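Local coordinates for phosphate-binding protein (Xanthomonas axonopodis pv. citri, PDB 5UB4) that probably captures phosphate or a related oxyanion in the periplasm, as substrate-binding proteins of ABC transporters for phosphonate-type ligands do, at residues Gln20-Leu25 / Gly40-Ala45; Ser53-Gly58 / Arg76-Pro81; Trp62-Thr67 / Leu83-Gly88; Leu90-Thr95 / Thr206-Arg211; His106-Leu111 / Leu135-Ala140. All coordinates share one frame; numbering follows the deposited sequence. Where two conformers were deposited one is given.

Contact 1. Residues Gln20-Leu25 / Gly40-Ala45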
# COMPACT_ATOMS: atom_id res chain seq x y z
N GLN A 20 -15.67 -0.29 -3.44
CA GLN A 20 -14.99 0.22 -2.25
C GLN A 20 -14.97 1.73 -2.13
O GLN A 20 -14.83 2.27 -1.02
CB GLN A 20 -13.58 -0.35 -2.18
CG GLN A 20 -13.61 -1.87 -2.14
CD GLN A 20 -12.46 -2.43 -1.33
OE1 GLN A 20 -11.29 -2.36 -1.76
NE2 GLN A 20 -12.78 -2.96 -0.14
N LEU A 21 -15.07 2.39 -3.27
CA LEU A 21 -14.92 3.83 -3.35
C LEU A 21 -16.23 4.61 -3.50
O LEU A 21 -16.37 5.71 -2.94
CB LEU A 21 -14.03 4.18 -4.55
CG LEU A 21 -12.62 3.58 -4.52
CD1 LEU A 21 -11.92 4.01 -5.81
CD2 LEU A 21 -11.84 4.07 -3.33
N LYS A 22 -17.17 4.08 -4.28
CA LYS A 22 -18.39 4.81 -4.64
C LYS A 22 -19.23 5.20 -3.43
O LYS A 22 -19.70 6.34 -3.38
CB LYS A 22 -19.23 4.06 -5.70
CG LYS A 22 -20.45 4.84 -6.25
CD LYS A 22 -20.02 6.17 -6.88
CE LYS A 22 -21.05 6.79 -7.83
NZ LYS A 22 -20.59 8.09 -8.40
N PRO A 23 -19.43 4.29 -2.46
CA PRO A 23 -20.21 4.70 -1.29
C PRO A 23 -19.61 5.89 -0.53
O PRO A 23 -20.33 6.84 -0.24
CB PRO A 23 -20.22 3.43 -0.41
CG PRO A 23 -20.06 2.31 -1.35
CD PRO A 23 -19.14 2.83 -2.41
N LEU A 24 -18.30 5.91 -0.26
CA LEU A 24 -17.78 7.07 0.50
C LEU A 24 -17.84 8.33 -0.37
O LEU A 24 -18.11 9.40 0.14
CB LEU A 24 -16.39 6.84 1.03
CG LEU A 24 -15.78 7.97 1.89
CD1 LEU A 24 -16.61 8.25 3.12
CD2 LEU A 24 -14.34 7.63 2.29
N LEU A 25 -17.61 8.18 -1.68
CA LEU A 25 -17.75 9.31 -2.59
C LEU A 25 -19.17 9.85 -2.59
O LEU A 25 -19.37 11.05 -2.61
CB LEU A 25 -17.38 8.92 -4.02
CG LEU A 25 -17.40 10.05 -5.04
CD1 LEU A 25 -16.25 10.99 -4.80
CD2 LEU A 25 -17.39 9.48 -6.45
N GLY A 40 -19.39 13.78 -8.34
CA GLY A 40 -18.28 12.91 -8.15
C GLY A 40 -18.02 11.95 -9.28
O GLY A 40 -18.92 11.58 -10.05
N GLU A 41 -16.78 11.50 -9.37
CA GLU A 41 -16.37 10.45 -10.30
C GLU A 41 -15.30 9.59 -9.67
O GLU A 41 -14.56 10.03 -8.78
CB GLU A 41 -15.84 11.11 -11.58
CG GLU A 41 -16.95 11.48 -12.55
CD GLU A 41 -16.51 12.38 -13.69
OE1 GLU A 41 -15.32 12.71 -13.78
OE2 GLU A 41 -17.38 12.77 -14.49
N ILE A 42 -15.22 8.33 -10.12
CA ILE A 42 -14.18 7.43 -9.70
C ILE A 42 -13.22 7.24 -10.89
O ILE A 42 -13.66 6.98 -11.99
CB ILE A 42 -14.77 6.05 -9.34
CG1 ILE A 42 -15.81 6.16 -8.22
CG2 ILE A 42 -13.65 5.06 -8.95
CD1 ILE A 42 -15.23 6.54 -6.89
N LEU A 43 -11.92 7.34 -10.65
CA LEU A 43 -10.90 7.03 -11.63
C LEU A 43 -9.73 6.32 -10.94
O LEU A 43 -9.04 6.91 -10.13
CB LEU A 43 -10.38 8.26 -12.37
CG LEU A 43 -9.35 8.01 -13.49
CD1 LEU A 43 -9.77 6.93 -14.47
CD2 LEU A 43 -9.08 9.26 -14.26
N MET A 44 -9.54 5.06 -11.31
CA MET A 44 -8.50 4.23 -10.76
C MET A 44 -7.39 4.15 -11.79
O MET A 44 -7.61 4.49 -12.94
CB MET A 44 -9.09 2.88 -10.41
CG MET A 44 -9.88 2.91 -9.11
SD MET A 44 -10.70 1.33 -8.75
CE MET A 44 -12.08 1.40 -9.87
N ALA A 45 -6.20 3.73 -11.37
CA ALA A 45 -5.05 3.55 -12.27
C ALA A 45 -4.30 2.23 -11.98
O ALA A 45 -4.33 1.75 -10.85
CB ALA A 45 -4.11 4.74 -12.10
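Ile42 meets both Leu21 and Leu25, and the apolar packing between helix 14-28 and strand 39-42 is built round it. Its CD1 touches CB of Leu21 at 3.5 Å and also lies 3.7 Å from CD2 of Leu25, so one methyl sits between two leucines one helical turn apart. The torsions of Ile42 (chi1 -59° with chi2 -68°) bring CD1 to the leucines and leave CG2 for the Leu21 tip, 3.7 Å from Leu21 CD1. That same leucine methyl reaches further along the chain to Met44, where it sits 4.0 Å from CG. Leu25 and Ile42 run past each other in opposite directions, whereas Leu21 meets Ile42 at a slant.

A second kind of contact is side chain on backbone. CD2 of Leu25 rests 3.6 Å from the N of Glu41, close against the Gly40-Glu41 peptide, where Gly40 has no side chain to stand in the way. Lys22 lays its aliphatic part near Ile42. No hydrogen bond crosses between the two segments.

Segments 20-25 and 40-42 run nearly antiparallel (168°), as expected in a beta-alpha-beta unit formed by strand 4-8, helix 14-28 and strand 39-42. Leu7 of strand 4-8 extends the apolar layer under Leu21 and Leu25, while Phe248 packs against Leu21 from a loop.

Contact 2. Residues Ser53-Gly58 / Arg76-Pro81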
# COMPACT_ATOMS: atom_id res chain seq x y z
N SER A 53 0.64 10.43 -12.93
CA SER A 53 0.33 11.22 -14.14
C SER A 53 -1.10 11.80 -14.10
O SER A 53 -1.33 12.98 -14.41
CB SER A 53 0.46 10.32 -15.36
OG SER A 53 0.23 11.06 -16.51
N TYR A 54 -2.06 10.98 -13.69
CA TYR A 54 -3.42 11.48 -13.46
C TYR A 54 -3.46 12.63 -12.45
O TYR A 54 -4.05 13.70 -12.68
CB TYR A 54 -4.35 10.36 -12.94
CG TYR A 54 -4.85 9.33 -13.95
CD1 TYR A 54 -4.83 9.56 -15.32
CD2 TYR A 54 -5.36 8.11 -13.50
CE1 TYR A 54 -5.32 8.60 -16.23
CE2 TYR A 54 -5.84 7.17 -14.39
CZ TYR A 54 -5.83 7.41 -15.76
OH TYR A 54 -6.27 6.44 -16.63
N LEU A 55 -2.86 12.40 -11.30
CA LEU A 55 -2.78 13.43 -10.25
C LEU A 55 -2.19 14.71 -10.79
O LEU A 55 -2.81 15.73 -10.66
CB LEU A 55 -2.02 12.91 -9.00
CG LEU A 55 -2.86 11.87 -8.20
CD1 LEU A 55 -1.95 11.06 -7.27
CD2 LEU A 55 -3.95 12.57 -7.38
N ARG A 56 -1.05 14.63 -11.48
CA ARG A 56 -0.35 15.82 -11.93
C ARG A 56 -1.19 16.52 -12.96
O ARG A 56 -1.18 17.70 -13.02
CB ARG A 56 1.02 15.52 -12.57
CG ARG A 56 2.13 15.12 -11.61
CD ARG A 56 3.53 15.19 -12.26
NE ARG A 56 3.56 14.41 -13.50
CZ ARG A 56 3.68 13.08 -13.56
NH1 ARG A 56 3.82 12.33 -12.45
NH2 ARG A 56 3.70 12.49 -14.76
N ARG A 57 -1.92 15.77 -13.78
CA ARG A 57 -2.76 16.37 -14.79
C ARG A 57 -4.16 16.77 -14.28
O ARG A 57 -5.03 17.14 -15.09
CB ARG A 57 -2.84 15.43 -15.97
CG ARG A 57 -1.49 15.26 -16.66
CD ARG A 57 -1.61 14.43 -17.88
NE ARG A 57 -1.62 13.01 -17.55
CZ ARG A 57 -2.59 12.15 -17.84
NH1 ARG A 57 -3.70 12.52 -18.48
NH2 ARG A 57 -2.46 10.89 -17.46
N GLY A 58 -4.41 16.71 -12.96
CA GLY A 58 -5.75 17.05 -12.46
C GLY A 58 -6.87 16.06 -12.81
O GLY A 58 -8.03 16.41 -12.76
N ARG A 76 7.00 11.80 -6.90
CA ARG A 76 6.73 12.22 -8.27
C ARG A 76 6.02 13.57 -8.45
O ARG A 76 5.63 13.87 -9.55
CB ARG A 76 6.00 11.13 -9.04
CG ARG A 76 6.86 9.90 -9.25
CD ARG A 76 6.07 8.81 -9.93
NE ARG A 76 6.97 7.77 -10.41
CZ ARG A 76 7.11 6.55 -9.92
NH1 ARG A 76 6.36 6.09 -8.92
NH2 ARG A 76 8.01 5.75 -10.48
N GLY A 77 5.85 14.37 -7.39
CA GLY A 77 5.39 15.76 -7.51
C GLY A 77 3.87 15.90 -7.63
O GLY A 77 3.39 16.99 -7.85
N SER A 78 3.13 14.81 -7.43
CA SER A 78 1.76 14.70 -7.87
C SER A 78 0.68 14.83 -6.74
O SER A 78 -0.48 15.17 -7.02
CB SER A 78 1.61 13.38 -8.62
OG SER A 78 1.53 12.25 -7.73
N ALA A 79 1.07 14.63 -5.48
CA ALA A 79 0.19 14.71 -4.36
C ALA A 79 0.89 14.94 -3.00
O ALA A 79 2.10 14.74 -2.84
CB ALA A 79 -0.59 13.44 -4.32
N HIS A 80 0.06 15.25 -1.99
CA HIS A 80 0.51 15.50 -0.63
C HIS A 80 -0.54 15.00 0.36
O HIS A 80 -1.71 14.92 0.01
CB HIS A 80 0.83 17.00 -0.40
CG HIS A 80 -0.34 17.90 -0.68
ND1 HIS A 80 -0.58 18.45 -1.92
CD2 HIS A 80 -1.32 18.37 0.14
CE1 HIS A 80 -1.69 19.18 -1.87
NE2 HIS A 80 -2.16 19.12 -0.64
N PRO A 81 -0.10 14.63 1.59
CA PRO A 81 -0.93 14.06 2.64
C PRO A 81 -2.02 15.02 3.11
O PRO A 81 -1.74 16.19 3.29
CB PRO A 81 0.07 13.81 3.78
CG PRO A 81 1.39 13.69 3.12
CD PRO A 81 1.33 14.64 1.97
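Arg56 leans over Ser78 and the turn before it, and its chain can be followed outward from the helix end. CB leaves the last turn of helix 48-56, and CG, placed beside the backbone N (chi1 -73°), settles 3.5 Å from CB of Ser78. CD comes next and lies 3.7 Å from the carbonyl O of Arg76. There the chain bends at chi3 (-54°), folding the guanidinium back over its own helix, with CA of Ser53 over one face, toward the rim. NH1 stays 3.7 Å from Arg76 O, which approaches the group obliquely.

Leu55 supplies the buried half. Its CB is 3.4 Å from Ser78 O, and CD1 continues to CB of Ala79 at 4.0 Å. Ser78 OG is hydrogen-bonded to Leu73 O and to Ser52 OG, so its polar needs are met inside the packed region.

Two helix ends are brought together here. Gly58 and Gly77, both with positive phi, are the C-prime residues of Schellman motifs that end helices 48-56 and 67-75. The second motif turns the chain directly into strand 79-87, a helix-to-strand connection of the alpha/beta kind.

Contact 3. Residues Trp62-Thr67 / Leu83-Gly88. With PO4 (phosphate ion), chain D.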
# COMPACT_ATOMS: atom_id res chain seq x y z
N TRP A 62 -8.15 12.86 -5.22
CA TRP A 62 -8.02 12.29 -3.91
C TRP A 62 -7.84 10.78 -4.06
O TRP A 62 -8.57 10.21 -4.83
CB TRP A 62 -9.26 12.67 -3.12
CG TRP A 62 -9.60 11.85 -1.91
CD1 TRP A 62 -8.74 11.33 -0.96
CD2 TRP A 62 -10.91 11.53 -1.48
NE1 TRP A 62 -9.47 10.63 0.01
CE2 TRP A 62 -10.80 10.76 -0.28
CE3 TRP A 62 -12.19 11.80 -2.01
CZ2 TRP A 62 -11.93 10.24 0.38
CZ3 TRP A 62 -13.32 11.29 -1.36
CH2 TRP A 62 -13.18 10.50 -0.17
N VAL A 63 -6.85 10.19 -3.39
CA VAL A 63 -6.69 8.73 -3.32
C VAL A 63 -6.46 8.32 -1.86
O VAL A 63 -5.93 9.12 -1.08
CB VAL A 63 -5.54 8.24 -4.19
CG1 VAL A 63 -5.78 8.62 -5.64
CG2 VAL A 63 -4.22 8.85 -3.72
N SER A 64 -6.82 7.10 -1.50
CA SER A 64 -6.50 6.52 -0.19
C SER A 64 -5.55 5.39 -0.47
O SER A 64 -5.90 4.52 -1.21
CB SER A 64 -7.73 5.95 0.52
OG SER A 64 -7.44 5.58 1.89
N GLU A 65 -4.33 5.44 0.06
CA GLU A 65 -3.28 4.45 -0.30
C GLU A 65 -2.48 4.11 0.96
O GLU A 65 -2.49 4.89 1.91
CB GLU A 65 -2.31 5.07 -1.32
CG GLU A 65 -2.95 5.49 -2.64
CD GLU A 65 -3.36 4.32 -3.54
OE1 GLU A 65 -2.96 3.17 -3.30
OE2 GLU A 65 -4.07 4.56 -4.53
N THR A 66 -1.79 2.96 0.95
CA THR A 66 -0.82 2.60 1.99
C THR A 66 0.33 3.57 1.83
O THR A 66 0.50 4.15 0.77
CB THR A 66 -0.29 1.15 1.85
OG1 THR A 66 0.34 1.00 0.59
CG2 THR A 66 -1.45 0.12 1.93
N THR A 67 1.12 3.73 2.89
CA THR A 67 1.99 4.86 2.99
C THR A 67 3.19 4.83 2.05
O THR A 67 3.63 5.89 1.63
CB THR A 67 2.46 5.06 4.43
OG1 THR A 67 2.92 3.80 4.94
CG2 THR A 67 1.31 5.58 5.23
N LEU A 83 -4.67 13.49 5.49
CA LEU A 83 -5.07 12.87 6.75
C LEU A 83 -4.38 11.46 6.88
O LEU A 83 -4.23 10.78 5.89
CB LEU A 83 -6.60 12.67 6.80
CG LEU A 83 -7.50 13.90 7.01
CD1 LEU A 83 -8.96 13.53 6.92
CD2 LEU A 83 -7.27 14.53 8.37
N MET A 84 -3.97 11.08 8.08
CA MET A 84 -3.55 9.68 8.41
C MET A 84 -4.81 8.84 8.58
O MET A 84 -5.81 9.32 9.08
CB MET A 84 -2.68 9.65 9.68
CG MET A 84 -1.39 10.48 9.59
SD MET A 84 -0.31 10.28 8.12
CE MET A 84 0.00 8.53 8.37
N THR A 85 -4.75 7.60 8.13
CA THR A 85 -5.92 6.74 7.99
C THR A 85 -5.67 5.47 8.78
O THR A 85 -4.56 4.90 8.73
CB THR A 85 -6.21 6.42 6.49
OG1 THR A 85 -6.38 7.65 5.77
CG2 THR A 85 -7.41 5.58 6.28
N GLU A 86 -6.70 5.04 9.50
CA GLU A 86 -6.66 3.82 10.29
C GLU A 86 -7.56 2.85 9.60
O GLU A 86 -8.71 3.21 9.29
CB GLU A 86 -7.19 4.14 11.70
CG GLU A 86 -7.19 2.98 12.66
CD GLU A 86 -7.94 3.32 13.92
OE1 GLU A 86 -7.37 4.11 14.72
OE2 GLU A 86 -9.09 2.80 14.08
N ARG A 87 -7.06 1.64 9.32
CA ARG A 87 -7.87 0.57 8.72
C ARG A 87 -7.91 -0.72 9.60
O ARG A 87 -6.93 -1.09 10.24
CB ARG A 87 -7.31 0.23 7.34
CG ARG A 87 -7.47 1.30 6.22
CD ARG A 87 -6.70 0.91 4.99
NE ARG A 87 -6.73 1.94 3.93
CZ ARG A 87 -6.08 1.84 2.77
NH1 ARG A 87 -5.36 0.75 2.47
NH2 ARG A 87 -6.14 2.83 1.89
N GLY A 88 -9.05 -1.39 9.65
CA GLY A 88 -9.22 -2.56 10.53
C GLY A 88 -8.87 -2.28 11.98
O GLY A 88 -8.37 -3.17 12.64
P PO4 D . 0.20 -2.86 0.37
O1 PO4 D . 0.52 -1.53 -0.28
O2 PO4 D . -1.26 -3.01 0.76
O3 PO4 D . 1.02 -2.99 1.60
O4 PO4 D . 0.52 -3.97 -0.71
O HOH W 1 -8.69 3.89 3.65
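Arg87 reaches across to Ser64 with its guanidinium edge-on to the serine hydroxyl. NH2 donates to Ser64 OG at 3.0 Å with an N-H...O angle of 159°, and the oxygen lies only 2° out of the guanidinium plane. A water closes the arrangement: it donates a hydrogen bond to Ser64 OG at 2.7 Å and accepts one from Arg87 NE at 2.8 Å. The serine therefore meets the guanidinium both directly and through water, which should limit rotation of the flat group.

The arginine chain, extended from CG to NE, bridges two strands that are not neighbours: segments 62-66 and 83-87 run 8.8 Å apart at closest, with strand 209-217 between them. Ser64 meets it with OG anti to the backbone N (chi1 -171°). Glu214 is a second-shell partner, since its OE2 is hydrogen-bonded to both Ser64 OG and Thr85 OG1, and Phe249 makes a cation-pi contact with the arginine.

Thr66 turns its CB away from strand 79-87, yet its CG2 still lies 4.0 Å from Arg87 NH1. Its OG1 donates to O1 of a phosphate ion at 2.7 Å and is also hydrogen-bonded to Thr124 OG1. Thr66 stands at the N-cap position of helix 67-75, though its hydroxyl makes no capping bond and is turned to the phosphate.

The ion, held also by hydroxyls of Ser123 and Ser125, the backbone N of Thr124 and the amine of Lys164, probably comes from the crystallisation liquor, but an oxyanion so bound at a strand-to-helix junction is consistent with the ligand pocket of a periplasmic binding protein.

Contact 4. Residues Leu90-Thr95 / Thr206-Arg211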
# COMPACT_ATOMS: atom_id res chain seq x y z
N LEU A 90 -6.33 -0.45 13.08
CA LEU A 90 -4.90 -0.42 13.27
C LEU A 90 -4.34 0.79 12.58
O LEU A 90 -4.60 1.05 11.39
CB LEU A 90 -4.27 -1.68 12.63
CG LEU A 90 -4.70 -3.00 13.24
CD1 LEU A 90 -4.11 -4.14 12.42
CD2 LEU A 90 -4.33 -3.12 14.73
N ARG A 91 -3.54 1.52 13.32
CA ARG A 91 -2.86 2.65 12.77
C ARG A 91 -1.59 2.27 12.00
O ARG A 91 -1.17 3.06 11.15
CB ARG A 91 -2.50 3.59 13.89
CG ARG A 91 -3.76 4.14 14.54
CD ARG A 91 -3.54 5.46 15.27
NE ARG A 91 -4.85 5.92 15.75
CZ ARG A 91 -5.03 6.90 16.63
NH1 ARG A 91 -3.97 7.56 17.14
NH2 ARG A 91 -6.28 7.23 17.00
N ASP A 92 -0.96 1.15 12.37
CA ASP A 92 0.38 0.73 11.82
C ASP A 92 0.32 -0.61 11.16
O ASP A 92 -0.59 -1.39 11.40
CB ASP A 92 1.46 0.68 12.92
CG ASP A 92 2.01 2.07 13.33
OD1 ASP A 92 1.48 3.13 12.96
OD2 ASP A 92 3.04 2.10 14.01
N PHE A 93 1.29 -0.88 10.29
CA PHE A 93 1.56 -2.25 9.91
C PHE A 93 3.07 -2.44 9.63
O PHE A 93 3.85 -1.47 9.65
CB PHE A 93 0.62 -2.75 8.75
CG PHE A 93 0.90 -2.19 7.37
CD1 PHE A 93 1.63 -1.03 7.17
CD2 PHE A 93 0.30 -2.80 6.24
CE1 PHE A 93 1.83 -0.52 5.91
CE2 PHE A 93 0.53 -2.31 4.98
CZ PHE A 93 1.30 -1.16 4.81
N HIS A 94 3.45 -3.68 9.38
CA HIS A 94 4.79 -4.03 9.10
C HIS A 94 4.87 -5.22 8.18
O HIS A 94 3.89 -5.87 7.95
CB HIS A 94 5.57 -4.23 10.39
CG HIS A 94 5.19 -5.43 11.16
ND1 HIS A 94 4.27 -5.42 12.18
CD2 HIS A 94 5.68 -6.69 11.10
CE1 HIS A 94 4.18 -6.64 12.69
NE2 HIS A 94 5.03 -7.41 12.05
N THR A 95 6.02 -5.39 7.57
CA THR A 95 6.27 -6.51 6.67
C THR A 95 6.83 -7.70 7.44
O THR A 95 7.71 -7.53 8.29
CB THR A 95 7.17 -6.04 5.52
OG1 THR A 95 6.33 -5.31 4.60
CG2 THR A 95 7.77 -7.19 4.83
N THR A 206 9.90 -6.37 9.81
CA THR A 206 10.37 -4.99 9.69
C THR A 206 9.80 -4.11 10.77
O THR A 206 8.85 -4.49 11.48
CB THR A 206 10.05 -4.36 8.32
OG1 THR A 206 8.65 -4.07 8.22
CG2 THR A 206 10.48 -5.28 7.17
N ALA A 207 10.38 -2.92 10.87
CA ALA A 207 9.85 -1.92 11.81
C ALA A 207 8.47 -1.47 11.25
O ALA A 207 8.22 -1.59 10.06
CB ALA A 207 10.82 -0.75 11.97
N PRO A 208 7.53 -1.06 12.11
CA PRO A 208 6.22 -0.67 11.55
C PRO A 208 6.24 0.70 10.91
O PRO A 208 7.04 1.56 11.30
CB PRO A 208 5.32 -0.63 12.77
CG PRO A 208 6.27 -0.14 13.83
CD PRO A 208 7.57 -0.85 13.56
N VAL A 209 5.29 0.94 10.03
CA VAL A 209 5.05 2.25 9.45
C VAL A 209 3.54 2.52 9.61
O VAL A 209 2.75 1.58 9.83
CB VAL A 209 5.52 2.35 7.97
CG1 VAL A 209 7.03 2.11 7.84
CG2 VAL A 209 4.72 1.40 7.09
N PRO A 210 3.12 3.80 9.48
CA PRO A 210 1.69 4.06 9.46
C PRO A 210 1.04 3.35 8.28
O PRO A 210 1.63 3.28 7.19
CB PRO A 210 1.57 5.59 9.32
CG PRO A 210 2.94 6.12 9.59
CD PRO A 210 3.88 5.02 9.16
N ARG A 211 -0.15 2.82 8.52
CA ARG A 211 -0.81 1.91 7.61
C ARG A 211 -1.26 2.57 6.30
O ARG A 211 -1.06 2.03 5.22
CB ARG A 211 -2.00 1.29 8.34
CG ARG A 211 -3.02 0.65 7.46
CD ARG A 211 -2.65 -0.74 7.00
NE ARG A 211 -3.46 -1.57 7.86
CZ ARG A 211 -4.36 -2.46 7.50
NH1 ARG A 211 -4.56 -2.78 6.23
NH2 ARG A 211 -5.07 -3.07 8.47
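Phe93 and Val209 form the hydrogen-bonded pair of an antiparallel beta ladder between strands 92-100 and 209-217. Their backbone bonds are Phe93 N to Val209 O, 2.9 Å, and Val209 N to Phe93 O, 2.8 Å. Asp92 and Pro210 make the adjoining non-hydrogen-bonded pair, and Arg211 N donating to Arg91 O extends the ladder.

The tight part surrounds the Phe93 ring. With CG between the backbone N and the carbonyl carbon (chi1 73°), the ring receives CD of Arg211 over one face, 4.0 Å from its centroid, a CH-pi contact. Beyond it the guanidinium plane is 15° from that of the ring, and NE is buried without a partner in the model. CG2 of Val209 comes to the ring edge, 3.7 Å from CE1. His94 rests its CB against Thr206 O, with NE2 hydrogen-bonded to Arg205. The side chain of Phe93 approaches the bound phosphate, bordering the putative pocket.

The outer side is looser. Leu90 and Pro208 are exposed, and Pro208 CB lies 3.8 Å from Asp92 OD2, which is salt-bridged to Arg264.

At the far end Thr206 N donates to Thr95 O, and Thr206 OG1 accepts from Thr95 N at 3.0 Å while donating to Ala207 O.

Contact 5. Residues His106-Leu111 / Leu135-Ala140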
# COMPACT_ATOMS: atom_id res chain seq x y z
N HIS A 106 16.24 -19.59 8.40
CA HIS A 106 15.79 -19.15 9.73
C HIS A 106 15.90 -17.63 10.04
O HIS A 106 15.38 -17.18 11.05
CB HIS A 106 16.49 -19.97 10.82
CG HIS A 106 15.94 -21.35 10.92
ND1 HIS A 106 16.33 -22.37 10.07
CD2 HIS A 106 14.98 -21.88 11.72
CE1 HIS A 106 15.67 -23.47 10.38
NE2 HIS A 106 14.83 -23.19 11.35
N SER A 107 16.57 -16.86 9.17
CA SER A 107 16.75 -15.44 9.38
C SER A 107 16.81 -14.74 8.02
O SER A 107 17.02 -15.39 6.97
CB SER A 107 18.07 -15.17 10.09
OG SER A 107 19.14 -15.51 9.21
N LEU A 108 16.72 -13.42 8.06
CA LEU A 108 16.81 -12.63 6.83
C LEU A 108 18.15 -12.80 6.05
O LEU A 108 18.15 -12.79 4.79
CB LEU A 108 16.57 -11.14 7.11
CG LEU A 108 16.38 -10.27 5.87
CD1 LEU A 108 15.00 -10.53 5.25
CD2 LEU A 108 16.54 -8.79 6.23
N SER A 109 19.27 -12.91 6.78
CA SER A 109 20.61 -13.09 6.17
C SER A 109 20.70 -14.33 5.30
O SER A 109 21.41 -14.35 4.29
CB SER A 109 21.68 -13.23 7.27
OG SER A 109 21.64 -12.10 8.13
N GLN A 110 19.98 -15.38 5.69
CA GLN A 110 19.96 -16.63 4.91
C GLN A 110 19.08 -16.57 3.65
O GLN A 110 18.94 -17.59 2.97
CB GLN A 110 19.53 -17.79 5.80
CG GLN A 110 20.46 -18.02 6.98
CD GLN A 110 19.96 -19.15 7.84
OE1 GLN A 110 18.78 -19.32 8.03
NE2 GLN A 110 20.86 -19.99 8.27
N LEU A 111 18.51 -15.40 3.33
CA LEU A 111 17.99 -15.16 1.99
C LEU A 111 19.05 -15.28 0.90
O LEU A 111 18.70 -15.56 -0.25
CB LEU A 111 17.39 -13.76 1.81
CG LEU A 111 15.91 -13.67 1.68
CD1 LEU A 111 15.31 -14.08 3.01
CD2 LEU A 111 15.56 -12.22 1.34
N LEU A 135 18.11 -3.82 1.52
CA LEU A 135 19.16 -2.83 1.32
C LEU A 135 19.89 -2.52 2.63
O LEU A 135 21.11 -2.55 2.68
CB LEU A 135 18.60 -1.54 0.71
CG LEU A 135 18.12 -1.54 -0.72
CD1 LEU A 135 17.39 -0.23 -0.97
CD2 LEU A 135 19.29 -1.66 -1.68
N ARG A 136 19.15 -2.26 3.68
CA ARG A 136 19.72 -2.02 5.03
C ARG A 136 20.67 -3.11 5.53
O ARG A 136 21.66 -2.83 6.18
CB ARG A 136 18.59 -1.89 6.08
CG ARG A 136 17.78 -0.63 5.93
CD ARG A 136 16.50 -0.72 6.74
NE ARG A 136 15.88 0.60 6.79
CZ ARG A 136 14.77 0.88 7.47
NH1 ARG A 136 14.13 -0.05 8.14
NH2 ARG A 136 14.31 2.10 7.48
N ASN A 137 20.32 -4.37 5.24
CA ASN A 137 21.16 -5.50 5.63
C ASN A 137 22.25 -5.92 4.59
O ASN A 137 22.89 -6.99 4.73
CB ASN A 137 20.27 -6.67 6.05
CG ASN A 137 19.51 -6.39 7.35
OD1 ASN A 137 19.94 -6.79 8.45
ND2 ASN A 137 18.38 -5.72 7.25
N GLY A 138 22.43 -5.12 3.55
CA GLY A 138 23.42 -5.40 2.53
C GLY A 138 23.18 -6.69 1.78
O GLY A 138 24.12 -7.28 1.29
N ILE A 139 21.93 -7.10 1.67
CA ILE A 139 21.58 -8.36 1.03
C ILE A 139 21.17 -8.07 -0.43
O ILE A 139 20.08 -7.54 -0.69
CB ILE A 139 20.42 -9.05 1.76
CG1 ILE A 139 20.84 -9.37 3.20
CG2 ILE A 139 19.97 -10.28 0.98
CD1 ILE A 139 19.70 -9.92 4.07
N ALA A 140 22.04 -8.41 -1.37
CA ALA A 140 21.76 -8.12 -2.77
C ALA A 140 20.61 -9.02 -3.23
O ALA A 140 20.51 -10.19 -2.84
CB ALA A 140 22.98 -8.33 -3.65
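A Schellman motif ends helix 124-136, and the residue just beyond it, Ile139, packs against the loop that leads into strand 115-118. Gly138 is the C-prime residue, with positive phi; its N bonds to Leu135 O, and Ile139 N to Leu134 O. The turn brings Ile139 round to face Leu108 and the short 3-10 segment 109-111.

CD1 of Ile139 does most of the touching. It lies 3.3 Å from the carbonyl O of Leu108 and also meets Leu108 CG and CA of Ser109, and so sits against the start of the 3-10 segment. CG1 of Ile139 stands beside the backbone N (chi1 -62°), with CG2 left to approach Leu111 CB more loosely at 4.4 Å.

CD2 of Leu108 instead meets ND2 of Asn137 at 3.7 Å, the two side chains crossing at about a right angle. That amide nitrogen is hydrogen-bonded to Glu133 O, back on the helix.

Leu134 from the helix touches Leu108, Leu111 and Ile139, completing an apolar cluster. Ile139, the C'' residue, packs back on Leu134 as is usual in a Schellman motif, and here also on the 106-111 loop.

In the fold
Contacts 1, 2 and 3 lie together, with centres about 14 to 17 Å apart, whereas contact 5 is about 40 Å from contact 1 on the opposite side of the chain's centre. Contact 1 closes before contact 2 opens, and Tyr54 packs against Leu43 and Ala45 between them. Contacts 2 and 3 alternate along the chain and share strand 79-87. Contact 4, about 12 Å from contact 3, is joined to it by the Glu86-Arg91 salt bridge. Contact 5 is nested in the chain loop that contact 4 closes, its centre about 20 Å from that of contact 4. Such a layout fits the two-lobed periplasmic binding protein fold, with the phosphate near contacts 3 and 4.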